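Local structure of flavin-nucleotide-binding protein (Azotobacter vinelandii, 6RK0) at the interface of chains A and B. The protein acts as a low-potential terminal oxidase, a flavocytochrome that carries FAD and heme b and is associated with the iron-only nitrogenase. Coordinates in Å, arbitrary orientation; residue numbers count along the deposited sequence, not the author numbering. Chains: chain A/B, Uncharacterized protein.

Contact 1: the interface of chains A and B. Residues chain A 100-101, 103, 107, 189; chain B 141, 144, 148.
The aromatic ring of A:Phe107 and the branched end of B:Leu148 form the dense part of this contact between two copies of a pyridoxamine 5'-phosphate oxidase-family flavoprotein, a family that commonly works as homodimers. A:Phe107 CE1 lies 3.6 Å from B:Leu148 CD1, and the other methyl, CD2, is 3.8 Å from the same ring carbon, so both branches of the leucine bear on one corner of the ring. CD2 also rests 3.5 Å from the backbone oxygen O of A:Ala101. The ring is backed within its own chain: CA of A:Ile100 stands 4.0 Å above the plane over the ring centre of A:Phe107, which limits its movement on that side. B:Glu144 approaches at the rim, its OE2 in the ring plane and its carboxylate turned 64° from the ring. With chi1 of this glutamate at -176°, CG comes to 3.9 Å from A:Phe107 CZ, and the bend at chi2 (72°) then carries OE2 to 3.7 Å from the CG2 methyl of A:Ile100. A:Ile100 and B:Ile141 meet tip to tip through their CD1 methyls, 3.7 Å apart. The packing thins toward A:Ser189, whose OG comes no nearer than 3.9 Å to B:Leu148 CD2; the partner hides 9 Å² of this serine, 4 Å² of A:Ala101 and 2 Å² of A:Ser103, against 27 Å² for A:Phe107.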
# COMPACT_ATOMS: atom_id res chain seq x y z
N ILE A 100 14.93 6.81 12.46
CA ILE A 100 14.93 7.11 13.88
C ILE A 100 15.85 8.31 14.09
O ILE A 100 17.07 8.24 13.88
CB ILE A 100 15.46 5.90 14.66
CG1 ILE A 100 14.54 4.69 14.46
CG2 ILE A 100 15.60 6.22 16.14
CD1 ILE A 100 15.10 3.37 14.89
N ALA A 101 15.26 9.44 14.48
CA ALA A 101 15.98 10.69 14.68
C ALA A 101 16.15 10.97 16.17
O ALA A 101 15.59 10.30 17.03
CB ALA A 101 15.23 11.82 14.00
N SER A 103 15.08 13.78 17.57
CA SER A 103 13.81 14.36 17.99
C SER A 103 12.67 13.61 17.33
O SER A 103 12.78 13.16 16.18
CB SER A 103 13.73 15.86 17.66
OG SER A 103 13.52 16.06 16.27
N PHE A 107 11.55 12.09 13.14
CA PHE A 107 11.38 10.71 12.70
C PHE A 107 10.80 10.72 11.28
O PHE A 107 10.14 11.67 10.84
CB PHE A 107 10.43 9.93 13.63
CG PHE A 107 11.11 9.25 14.78
CD1 PHE A 107 11.94 9.96 15.64
CD2 PHE A 107 10.94 7.89 15.00
CE1 PHE A 107 12.57 9.32 16.72
CE2 PHE A 107 11.57 7.25 16.08
CZ PHE A 107 12.38 7.99 16.91
N SER A 189 21.17 10.64 22.11
CA SER A 189 20.20 9.64 21.71
C SER A 189 20.69 8.98 20.42
O SER A 189 21.40 9.60 19.63
CB SER A 189 18.80 10.23 21.60
OG SER A 189 17.80 9.22 21.45
N ILE B 141 8.35 1.75 18.68
CA ILE B 141 9.53 1.40 19.46
C ILE B 141 9.22 1.67 20.93
O ILE B 141 9.13 2.84 21.35
CB ILE B 141 10.76 2.22 19.06
CG1 ILE B 141 11.12 1.99 17.57
CG2 ILE B 141 11.94 1.84 19.92
CD1 ILE B 141 12.06 3.08 17.03
N GLU B 144 10.48 4.84 23.40
CA GLU B 144 11.38 5.68 22.62
C GLU B 144 11.14 7.17 22.83
O GLU B 144 12.10 7.95 22.87
CB GLU B 144 11.29 5.27 21.15
CG GLU B 144 12.27 6.02 20.27
CD GLU B 144 13.72 5.61 20.42
OE1 GLU B 144 14.08 4.75 21.25
OE2 GLU B 144 14.52 6.19 19.63
N LEU B 148 14.14 10.77 23.60
CA LEU B 148 14.47 11.73 22.55
C LEU B 148 14.72 13.12 23.14
O LEU B 148 14.38 13.41 24.29
CB LEU B 148 13.32 11.78 21.55
CG LEU B 148 12.98 10.42 20.93
CD1 LEU B 148 11.76 10.53 20.03
CD2 LEU B 148 14.15 9.87 20.15

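Contact 2: the interface of chains A and B. Residues chain A 190-191; chain B 203, 205, 209, 214-216, 219.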
# COMPACT_ATOMS: atom_id res chain seq x y z
N TRP A 190 20.36 7.70 20.25
CA TRP A 190 20.81 6.91 19.11
C TRP A 190 19.90 7.16 17.93
O TRP A 190 18.68 6.98 18.03
CB TRP A 190 20.76 5.44 19.51
CG TRP A 190 21.35 4.50 18.49
CD1 TRP A 190 22.61 4.02 18.49
CD2 TRP A 190 20.71 3.97 17.31
NE1 TRP A 190 22.80 3.19 17.39
CE2 TRP A 190 21.64 3.13 16.66
CE3 TRP A 190 19.43 4.08 16.77
CZ2 TRP A 190 21.33 2.41 15.49
CZ3 TRP A 190 19.13 3.37 15.60
CH2 TRP A 190 20.08 2.58 14.97
N ALA A 191 20.48 7.50 16.79
CA ALA A 191 19.74 7.72 15.56
C ALA A 191 20.19 6.70 14.53
O ALA A 191 21.31 6.15 14.60
CB ALA A 191 19.96 9.13 15.06
N PRO B 203 19.35 -2.77 12.50
CA PRO B 203 19.44 -1.31 12.44
C PRO B 203 20.80 -0.85 11.96
O PRO B 203 21.83 -1.46 12.25
CB PRO B 203 19.17 -0.88 13.88
CG PRO B 203 18.50 -2.01 14.53
CD PRO B 203 19.06 -3.26 13.86
N PRO B 205 23.27 2.33 12.14
CA PRO B 205 23.45 3.56 12.92
C PRO B 205 23.74 4.76 12.04
O PRO B 205 24.47 4.68 11.04
CB PRO B 205 24.64 3.25 13.84
CG PRO B 205 25.44 2.22 13.03
CD PRO B 205 24.35 1.35 12.37
N ASN B 209 26.06 9.63 14.88
CA ASN B 209 25.86 9.32 16.29
C ASN B 209 27.12 9.61 17.10
O ASN B 209 28.25 9.35 16.68
CB ASN B 209 25.56 7.83 16.47
CG ASN B 209 24.09 7.48 16.23
OD1 ASN B 209 23.23 8.35 16.15
ND2 ASN B 209 23.82 6.20 16.12
N PRO B 214 24.54 4.43 23.50
CA PRO B 214 24.13 3.05 23.22
C PRO B 214 22.89 3.03 22.32
O PRO B 214 22.10 3.98 22.25
CB PRO B 214 23.75 2.52 24.60
CG PRO B 214 23.26 3.73 25.35
CD PRO B 214 24.14 4.84 24.86
N MET B 215 22.70 1.88 21.68
CA MET B 215 21.44 1.63 20.96
C MET B 215 20.45 0.99 21.92
O MET B 215 20.74 -0.08 22.49
CB MET B 215 21.65 0.71 19.79
CG MET B 215 20.35 0.59 18.97
SD MET B 215 20.36 -0.63 17.65
CE MET B 215 20.21 -2.07 18.67
N PRO B 216 19.26 1.55 22.11
CA PRO B 216 18.27 0.87 22.95
C PRO B 216 17.93 -0.48 22.36
O PRO B 216 17.63 -0.59 21.16
CB PRO B 216 17.04 1.80 22.91
CG PRO B 216 17.59 3.13 22.54
CD PRO B 216 18.78 2.86 21.64
N ILE B 219 14.80 -0.89 20.05
CA ILE B 219 14.78 -0.70 18.60
C ILE B 219 14.55 -2.01 17.89
O ILE B 219 13.89 -2.05 16.83
CB ILE B 219 16.07 0.01 18.15
CG1 ILE B 219 15.93 1.44 18.71
CG2 ILE B 219 16.27 -0.01 16.63
CD1 ILE B 219 17.03 2.30 18.48
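With chi1 at -173°, A:Trp190 swings its CG away from its own backbone N, and chi2 of 95° turns the indole so that chain B takes it from both faces. B:Met215 runs beside it in the same direction: CB lies over the five-membered ring of A:Trp190, 3.7 Å from the centroid, and chi1 of -174° carries CG over the six-membered ring, both as CH-pi contacts. On the opposite face the amide nitrogen ND2 of B:Asn209 sits 3.4 Å above the A:Trp190 plane, displaced toward the rim. The same amide pairs with the backbone of the next residue: A:Ala191 N donates to B:Asn209 OD1 at 2.9 Å, and B:Asn209 ND2 donates to A:Ala191 O, also at 2.9 Å, lying in the carbonyl plane on a lone pair. Two bonds thereby hold the amide against rotation. B:Pro205 adds to the B:Asn209 side of the indole, its CA 3.5 Å from A:Trp190 CZ2, and B:Ile219 to the B:Met215 side, its CD1 3.4 Å from A:Trp190 CE3; B:Pro203 CB lies near CH2. An alanine in place of the tryptophan is likely to open a gap between B:Met215 and B:Asn209 and leave the methionine methylenes without their aromatic partner. The site thus anchors the A:Trp190 loop in chain B, in what is probably the functional dimer.

Contact 3: the interface of chains A and B. Residues chain A 203-205, 219; chain B 100, 190, 193-194.
This is an intermolecular antiparallel beta bridge in a two-fold symmetric interface of two copies, where A:Glu204 of strand 204-205 pairs with B:Val193 of strand 192-200 and joins the two chains by backbone. A:Glu204 N donates to B:Val193 O at 2.8 Å, and B:Val193 N returns a bond of 2.9 Å to A:Glu204 O. The prolines flanking the bridge meet the benzo part of the B:Trp190 indole: CA of A:Pro205 lies 3.5 Å from CZ2, and CB of A:Pro203 lies 3.8 Å from CH2. A second apolar cluster gathers at A:Ile219, on 3-10 helix 217-221. Its CG2 is 3.7 Å from CD1 of B:Ile194, the side chains meeting at a slant. A bend at chi2 (-49°) directs A:Ile219 CD1 to 4.0 Å from B:Ile100 CD1, and these two side chains reach toward each other tip to tip. A valine replacing B:Trp190 would probably leave A:Pro203 and A:Pro205 without their aromatic partner and a gap beside the bridge. The site ties the edge of strand 192-200 to the short strand 204-205 of the partner, probably stabilising the dimer.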
# COMPACT_ATOMS: atom_id res chain seq x y z
N PRO A 203 8.43 -21.33 -2.81
CA PRO A 203 7.06 -21.67 -3.20
C PRO A 203 6.55 -22.90 -2.47
O PRO A 203 7.29 -23.82 -2.15
CB PRO A 203 7.16 -21.90 -4.70
CG PRO A 203 8.38 -21.12 -5.11
CD PRO A 203 9.33 -21.30 -3.97
N GLU A 204 5.25 -22.89 -2.22
CA GLU A 204 4.57 -23.97 -1.54
C GLU A 204 3.60 -24.64 -2.50
O GLU A 204 2.64 -24.01 -2.95
CB GLU A 204 3.83 -23.40 -0.33
CG GLU A 204 4.92 -22.82 0.59
CD GLU A 204 4.42 -22.33 1.88
OE1 GLU A 204 3.22 -22.44 2.17
OE2 GLU A 204 5.24 -21.75 2.61
N PRO A 205 3.84 -25.90 -2.84
CA PRO A 205 2.99 -26.54 -3.85
C PRO A 205 1.58 -26.78 -3.34
O PRO A 205 1.36 -27.15 -2.18
CB PRO A 205 3.69 -27.89 -4.09
CG PRO A 205 4.41 -28.17 -2.76
CD PRO A 205 4.90 -26.78 -2.34
N ILE A 219 9.26 -20.05 -11.68
CA ILE A 219 8.52 -19.56 -10.50
C ILE A 219 9.45 -18.81 -9.56
O ILE A 219 9.04 -17.84 -8.91
CB ILE A 219 7.84 -20.75 -9.76
CG1 ILE A 219 6.85 -21.56 -10.62
CG2 ILE A 219 7.14 -20.28 -8.50
CD1 ILE A 219 5.87 -20.82 -11.36
N ILE B 100 -0.74 -19.15 -7.60
CA ILE B 100 -0.51 -19.68 -8.94
C ILE B 100 -1.50 -20.82 -9.16
O ILE B 100 -1.40 -21.88 -8.52
CB ILE B 100 0.94 -20.16 -9.07
CG1 ILE B 100 1.94 -19.01 -8.88
CG2 ILE B 100 1.16 -20.85 -10.41
CD1 ILE B 100 3.31 -19.46 -8.58
N TRP B 190 1.65 -26.95 -12.68
CA TRP B 190 1.99 -26.86 -11.26
C TRP B 190 1.30 -25.64 -10.64
O TRP B 190 1.48 -24.51 -11.12
CB TRP B 190 3.50 -26.69 -11.13
CG TRP B 190 4.04 -26.74 -9.73
CD1 TRP B 190 4.54 -27.85 -9.09
CD2 TRP B 190 4.16 -25.65 -8.80
NE1 TRP B 190 4.96 -27.52 -7.83
CE2 TRP B 190 4.73 -26.18 -7.61
CE3 TRP B 190 3.83 -24.28 -8.86
CZ2 TRP B 190 5.00 -25.38 -6.50
CZ3 TRP B 190 4.09 -23.51 -7.74
CH2 TRP B 190 4.66 -24.06 -6.58
N VAL B 193 1.64 -21.52 -4.10
CA VAL B 193 1.64 -20.16 -3.55
C VAL B 193 3.08 -19.76 -3.33
O VAL B 193 3.87 -20.53 -2.79
CB VAL B 193 0.87 -20.09 -2.21
CG1 VAL B 193 0.98 -18.69 -1.58
CG2 VAL B 193 -0.59 -20.44 -2.39
N ILE B 194 3.40 -18.52 -3.71
CA ILE B 194 4.69 -17.91 -3.35
C ILE B 194 4.42 -16.98 -2.17
O ILE B 194 3.82 -15.90 -2.37
CB ILE B 194 5.34 -17.12 -4.50
CG1 ILE B 194 5.44 -17.95 -5.79
CG2 ILE B 194 6.71 -16.62 -4.01
CD1 ILE B 194 5.97 -17.13 -6.94

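Contact 4: the interface of chains A and B. Residues chain A 205, 209, 213-216, 219; chain B 189-190.
Chain A encloses the indole of B:Trp190 on both faces and at one edge. A:Met215 occupies one face: its CG stands over the six-membered ring, 3.7 Å from the centroid, and its CA over the five-membered ring of B:Trp190 at 3.6 Å, both as CH-pi contacts. Against the other face, ND2 of A:Asn209 lies 3.3 Å above the B:Trp190 plane, offset toward the rim, with amide and ring planes 48° apart, so it neither stacks flat nor stands upright. The backbone oxygen of A:Val213 lies in the ring plane at the edge, 3.5 Å from B:Trp190 CD1. In A:Met215, chi1 of -178° and an extended chi2 keep the side chain alongside the indole and bring SD to 3.9 Å from B:Trp190 CZ2. Nearer the backbone of the tryptophan, A:Pro216 CD approaches CB at 3.8 Å and A:Pro214 O faces the same methylene. A:Val213 CG1 covers the preceding peptide, 3.6 Å from B:Trp190 N, and touches B:Ser189. In the fold, the receiving wall is the loop segment 213-216 just ahead of 3-10 helix 217-221, and the inserted residue belongs to the loop just before strand 192-200 of chain B.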
# COMPACT_ATOMS: atom_id res chain seq x y z
N PRO A 205 3.84 -25.90 -2.84
CA PRO A 205 2.99 -26.54 -3.85
C PRO A 205 1.58 -26.78 -3.34
O PRO A 205 1.36 -27.15 -2.18
CB PRO A 205 3.69 -27.89 -4.09
CG PRO A 205 4.41 -28.17 -2.76
CD PRO A 205 4.90 -26.78 -2.34
N ASN A 209 -1.70 -30.84 -6.64
CA ASN A 209 -0.92 -30.99 -7.86
C ASN A 209 -0.85 -32.47 -8.24
O ASN A 209 -0.76 -33.37 -7.39
CB ASN A 209 0.50 -30.50 -7.64
CG ASN A 209 0.61 -29.00 -7.81
OD1 ASN A 209 -0.28 -28.32 -8.32
ND2 ASN A 209 1.75 -28.47 -7.37
N VAL A 213 4.19 -33.61 -11.98
CA VAL A 213 4.24 -32.29 -12.59
C VAL A 213 5.19 -31.44 -11.77
O VAL A 213 4.84 -31.00 -10.66
CB VAL A 213 2.84 -31.68 -12.66
CG1 VAL A 213 2.92 -30.26 -13.18
CG2 VAL A 213 1.96 -32.53 -13.57
N PRO A 214 6.39 -31.16 -12.25
CA PRO A 214 7.35 -30.41 -11.44
C PRO A 214 7.10 -28.91 -11.48
O PRO A 214 6.46 -28.38 -12.38
CB PRO A 214 8.69 -30.73 -12.11
CG PRO A 214 8.31 -30.95 -13.53
CD PRO A 214 7.00 -31.67 -13.50
N MET A 215 7.67 -28.24 -10.49
CA MET A 215 7.58 -26.78 -10.44
C MET A 215 8.49 -26.18 -11.50
O MET A 215 9.69 -26.48 -11.52
CB MET A 215 8.02 -26.28 -9.09
CG MET A 215 7.89 -24.75 -8.99
SD MET A 215 8.59 -24.07 -7.49
CE MET A 215 10.33 -24.07 -7.91
N PRO A 216 7.98 -25.30 -12.37
CA PRO A 216 8.89 -24.61 -13.29
C PRO A 216 9.91 -23.79 -12.52
O PRO A 216 9.58 -23.07 -11.57
CB PRO A 216 7.95 -23.67 -14.07
CG PRO A 216 6.60 -24.32 -13.97
CD PRO A 216 6.56 -24.98 -12.62
N ILE A 219 9.26 -20.05 -11.68
CA ILE A 219 8.52 -19.56 -10.50
C ILE A 219 9.45 -18.81 -9.56
O ILE A 219 9.04 -17.84 -8.91
CB ILE A 219 7.84 -20.75 -9.76
CG1 ILE A 219 6.85 -21.56 -10.62
CG2 ILE A 219 7.14 -20.28 -8.50
CD1 ILE A 219 5.87 -20.82 -11.36
N SER B 189 -0.39 -28.80 -14.91
CA SER B 189 0.35 -27.59 -14.60
C SER B 189 0.53 -27.52 -13.09
O SER B 189 -0.31 -28.00 -12.34
CB SER B 189 -0.38 -26.36 -15.16
OG SER B 189 0.38 -25.17 -15.07
N TRP B 190 1.65 -26.95 -12.68
CA TRP B 190 1.99 -26.86 -11.26
C TRP B 190 1.30 -25.64 -10.64
O TRP B 190 1.48 -24.51 -11.12
CB TRP B 190 3.50 -26.69 -11.13
CG TRP B 190 4.04 -26.74 -9.73
CD1 TRP B 190 4.54 -27.85 -9.09
CD2 TRP B 190 4.16 -25.65 -8.80
NE1 TRP B 190 4.96 -27.52 -7.83
CE2 TRP B 190 4.73 -26.18 -7.61
CE3 TRP B 190 3.83 -24.28 -8.86
CZ2 TRP B 190 5.00 -25.38 -6.50
CZ3 TRP B 190 4.09 -23.51 -7.74
CH2 TRP B 190 4.66 -24.06 -6.58

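Contacts 1 and 2 lie side by side, their C-alpha centres about 9 Å apart, as do contacts 3 and 4 at about 7 Å; the two pairs are roughly 39 to 47 Å from each other. Contacts 3 and 4 share A:Pro205, A:Ile219 and B:Trp190, and contact 2 shows much of the same tryptophan pocket with the chains exchanged, while contact 1 adds the neighbouring Phe107 cluster. Ile100 links contact 1 to contact 3 through the copies of strand 88-100. Two-fold repetition thus places a tryptophan from each chain in its partner at distant ends of the interface, consistent with a symmetric homodimer.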